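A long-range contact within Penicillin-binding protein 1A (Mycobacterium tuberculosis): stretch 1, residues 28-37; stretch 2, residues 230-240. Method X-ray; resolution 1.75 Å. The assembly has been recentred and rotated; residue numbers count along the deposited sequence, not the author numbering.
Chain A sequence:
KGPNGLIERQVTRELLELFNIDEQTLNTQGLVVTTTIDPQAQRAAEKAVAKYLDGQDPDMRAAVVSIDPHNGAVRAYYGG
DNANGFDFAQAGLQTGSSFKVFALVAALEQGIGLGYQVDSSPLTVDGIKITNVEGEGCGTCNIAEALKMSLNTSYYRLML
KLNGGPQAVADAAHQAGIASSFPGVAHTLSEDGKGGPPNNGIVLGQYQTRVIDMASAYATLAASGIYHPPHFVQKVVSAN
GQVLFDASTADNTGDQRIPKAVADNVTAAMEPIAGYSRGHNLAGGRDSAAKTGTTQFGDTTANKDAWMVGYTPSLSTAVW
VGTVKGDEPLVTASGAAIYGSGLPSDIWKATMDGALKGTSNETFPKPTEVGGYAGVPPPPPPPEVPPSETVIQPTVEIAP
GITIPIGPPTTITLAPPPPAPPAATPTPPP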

# COMPACT_ATOMS: atom_id res chain seq x y z
N THR A 28 -2.24 32.85 12.51
CA THR A 28 -2.88 33.89 13.33
C THR A 28 -4.33 33.59 13.73
O THR A 28 -4.83 34.19 14.65
N GLN A 29 -4.99 32.66 13.04
CA GLN A 29 -6.38 32.37 13.38
C GLN A 29 -6.61 31.62 14.71
O GLN A 29 -7.66 31.76 15.30
N GLY A 30 -5.64 30.83 15.17
CA GLY A 30 -5.83 30.10 16.45
C GLY A 30 -6.92 29.02 16.36
O GLY A 30 -7.66 28.74 17.32
N LEU A 31 -6.99 28.41 15.21
CA LEU A 31 -7.98 27.37 14.97
C LEU A 31 -7.77 26.24 15.92
O LEU A 31 -6.64 25.89 16.21
N VAL A 32 -8.86 25.64 16.34
CA VAL A 32 -8.81 24.43 17.13
C VAL A 32 -9.09 23.26 16.20
O VAL A 32 -10.18 23.10 15.69
N VAL A 33 -8.06 22.46 15.96
CA VAL A 33 -8.11 21.42 14.92
C VAL A 33 -8.10 20.05 15.60
O VAL A 33 -7.35 19.84 16.56
N THR A 34 -9.03 19.21 15.22
CA THR A 34 -9.04 17.82 15.64
C THR A 34 -8.56 17.00 14.45
O THR A 34 -9.09 17.12 13.36
N THR A 35 -7.54 16.19 14.65
CA THR A 35 -7.02 15.38 13.58
C THR A 35 -7.66 14.03 13.65
O THR A 35 -8.31 13.65 14.60
N THR A 36 -7.39 13.27 12.59
CA THR A 36 -7.91 11.91 12.47
C THR A 36 -7.06 10.86 13.18
O THR A 36 -7.48 9.70 13.29
N ILE A 37 -5.85 11.24 13.57
CA ILE A 37 -4.92 10.32 14.16
C ILE A 37 -5.55 9.62 15.38
O ILE A 37 -6.22 10.25 16.21
N PRO A 230 -7.96 10.28 1.22
CA PRO A 230 -7.31 10.29 2.53
C PRO A 230 -7.29 11.69 3.12
O PRO A 230 -7.10 12.65 2.38
N HIS A 231 -7.46 11.77 4.41
CA HIS A 231 -7.44 13.10 5.06
C HIS A 231 -7.04 12.96 6.49
O HIS A 231 -7.24 11.91 7.13
N PHE A 232 -6.49 14.06 7.00
CA PHE A 232 -5.91 14.17 8.32
C PHE A 232 -6.76 15.03 9.29
O PHE A 232 -6.55 14.97 10.48
N VAL A 233 -7.67 15.82 8.75
CA VAL A 233 -8.45 16.78 9.54
C VAL A 233 -9.87 16.23 9.70
O VAL A 233 -10.59 15.97 8.73
N GLN A 234 -10.24 16.05 10.97
CA GLN A 234 -11.56 15.60 11.40
C GLN A 234 -12.50 16.76 11.68
O GLN A 234 -13.68 16.70 11.33
N LYS A 235 -12.01 17.81 12.31
CA LYS A 235 -12.91 18.91 12.72
C LYS A 235 -12.09 20.16 12.91
O LYS A 235 -10.89 20.10 13.25
N VAL A 236 -12.70 21.31 12.62
CA VAL A 236 -12.02 22.60 12.84
C VAL A 236 -13.03 23.54 13.48
O VAL A 236 -14.14 23.66 12.97
N VAL A 237 -12.61 24.16 14.60
CA VAL A 237 -13.51 25.11 15.33
C VAL A 237 -12.66 26.34 15.53
O VAL A 237 -11.45 26.24 15.88
N SER A 238 -13.30 27.51 15.39
CA SER A 238 -12.56 28.73 15.65
C SER A 238 -12.13 28.84 17.11
O SER A 238 -12.69 28.24 18.01
N ALA A 239 -11.18 29.73 17.34
CA ALA A 239 -10.68 29.97 18.66
C ALA A 239 -11.82 30.41 19.59
O ALA A 239 -11.86 30.09 20.79
N ASN A 240 -12.76 31.16 19.04
CA ASN A 240 -13.89 31.59 19.84
C ASN A 240 -15.14 30.69 19.72
O ASN A 240 -16.24 31.09 20.12

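The apolar centre of the contact follows from an antiparallel ladder between strands 32-35 and 233-237, whose axes run at 162° and approach to 4.5 Å. Val33 and Val236 form a non-hydrogen-bonded pair, CA to CA 4.6 Å, with both side chains, chi1 t, on one face of the sheet. On that face the closest apolar approaches are diagonal: Leu31 (chi1 m, chi2 t) brings CD1 to 3.8 Å from CG1 of Val236, and Val33 CG1 lies 4.3 Å from CG1 of Val233, another t rotamer.

The other face carries Val32 beside Val237, both t, with their CB atoms 4.4 Å apart. Next to them Thr34 (m) pairs with Lys235, CB to CB 4.0 Å; the lysine chain is extended, every chi t, and its end leads away from stretch 1. Both pairs are held by reciprocal backbone bonds, among them Val32 N to Val237 O at 2.7 Å and Thr34 N to Lys235 O at 2.9 Å.

A bulge then shifts the register by one: Thr34 O accepts from Gln234 N at 2.9 Å as well as from Lys235 N at 3.2 Å. Gln234 (chi1 t, chi2 p) points its CB toward stretch 1, 4.2 Å from Thr34 CG2. Thr36, buried and p, sets CG2 3.8 Å from His231 CD2, an oblique approach to the ring, and 4.0 Å from Gln234 OE1. Its OG1 is hydrogen-bonded elsewhere in the structure, while its backbone N donates to Phe232 O at 2.8 Å. The Phe232 side chain (chi1 m) points away.

At the opposite end, Ala239 CB packs 3.3 Å from Gly30 O. Water 1 closes this edge, donating to Gln29 O at 2.7 Å and accepting from Ala239 N at 3.0 Å. Ser238 (p) points away from stretch 1, and its OG donates to Asn240 OD1 at 2.7 Å.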

# COMPACT_ATOMS: atom_id res chain seq x y z
CB THR A 28 -2.83 35.25 12.59
OG1 THR A 28 -3.36 35.08 11.25
CG2 THR A 28 -1.36 35.77 12.55
CB GLN A 29 -7.07 31.65 12.24
CG GLN A 29 -7.34 32.56 11.05
CD GLN A 29 -8.18 31.85 10.02
OE1 GLN A 29 -9.18 31.21 10.36
NE2 GLN A 29 -7.81 31.96 8.77
CB LEU A 31 -7.87 26.83 13.55
CG LEU A 31 -8.18 27.87 12.47
CD1 LEU A 31 -8.13 27.20 11.14
CD2 LEU A 31 -9.54 28.51 12.76
CB VAL A 32 -9.81 24.48 18.29
CG1 VAL A 32 -9.85 23.12 19.01
CG2 VAL A 32 -9.47 25.67 19.20
CB VAL A 33 -6.92 21.53 13.98
CG1 VAL A 33 -6.96 20.43 12.90
CG2 VAL A 33 -6.84 22.94 13.39
CB THR A 34 -10.46 17.37 16.02
OG1 THR A 34 -11.01 18.25 17.04
CG2 THR A 34 -10.45 15.97 16.58
CB THR A 35 -5.48 15.20 13.60
OG1 THR A 35 -5.16 14.26 14.62
CG2 THR A 35 -4.73 16.50 13.78
CB THR A 36 -7.96 11.51 10.99
OG1 THR A 36 -6.69 11.74 10.38
CG2 THR A 36 -9.02 12.27 10.23
CB ILE A 37 -3.60 11.03 14.54
CG1 ILE A 37 -2.93 11.67 13.30
CG2 ILE A 37 -2.67 10.03 15.19
CD1 ILE A 37 -2.48 10.69 12.22
CB PRO A 230 -5.88 9.79 2.27
CG PRO A 230 -5.86 9.29 0.92
CD PRO A 230 -7.10 9.73 0.17
CB HIS A 231 -8.82 13.74 4.93
CG HIS A 231 -9.88 12.99 5.61
ND1 HIS A 231 -10.45 11.86 5.06
CD2 HIS A 231 -10.45 13.14 6.83
CE1 HIS A 231 -11.35 11.38 5.89
NE2 HIS A 231 -11.38 12.14 6.97
CB PHE A 232 -4.52 14.85 8.23
CG PHE A 232 -3.46 14.05 7.54
CD1 PHE A 232 -3.38 14.04 6.14
CD2 PHE A 232 -2.53 13.29 8.27
CE1 PHE A 232 -2.41 13.27 5.47
CE2 PHE A 232 -1.56 12.55 7.60
CZ PHE A 232 -1.50 12.55 6.22
CB VAL A 233 -8.50 18.14 8.90
CG1 VAL A 233 -9.48 19.03 9.68
CG2 VAL A 233 -7.10 18.80 8.82
CB GLN A 234 -11.42 14.73 12.66
CG GLN A 234 -12.71 14.18 13.25
CD GLN A 234 -13.43 13.28 12.25
OE1 GLN A 234 -12.80 12.53 11.46
NE2 GLN A 234 -14.74 13.36 12.24
CB LYS A 235 -13.66 18.52 13.99
CG LYS A 235 -14.73 19.53 14.42
CD LYS A 235 -15.56 18.96 15.56
CE LYS A 235 -16.66 19.88 16.03
NZ LYS A 235 -17.22 19.40 17.32
CB VAL A 236 -11.57 23.22 11.51
CG1 VAL A 236 -10.81 24.53 11.76
CG2 VAL A 236 -10.65 22.26 10.75
CB VAL A 237 -13.95 24.55 16.68
CG1 VAL A 237 -14.94 25.51 17.37
CG2 VAL A 237 -14.61 23.19 16.52
CB SER A 238 -13.38 29.96 15.24
OG SER A 238 -14.32 30.24 16.25
CB ALA A 239 -9.62 31.06 18.60
CB ASN A 240 -14.20 33.11 19.61
CG ASN A 240 -14.81 33.35 18.25
OD1 ASN A 240 -15.20 32.37 17.58
ND2 ASN A 240 -14.94 34.61 17.86
O HOH W 1 -10.31 31.29 14.96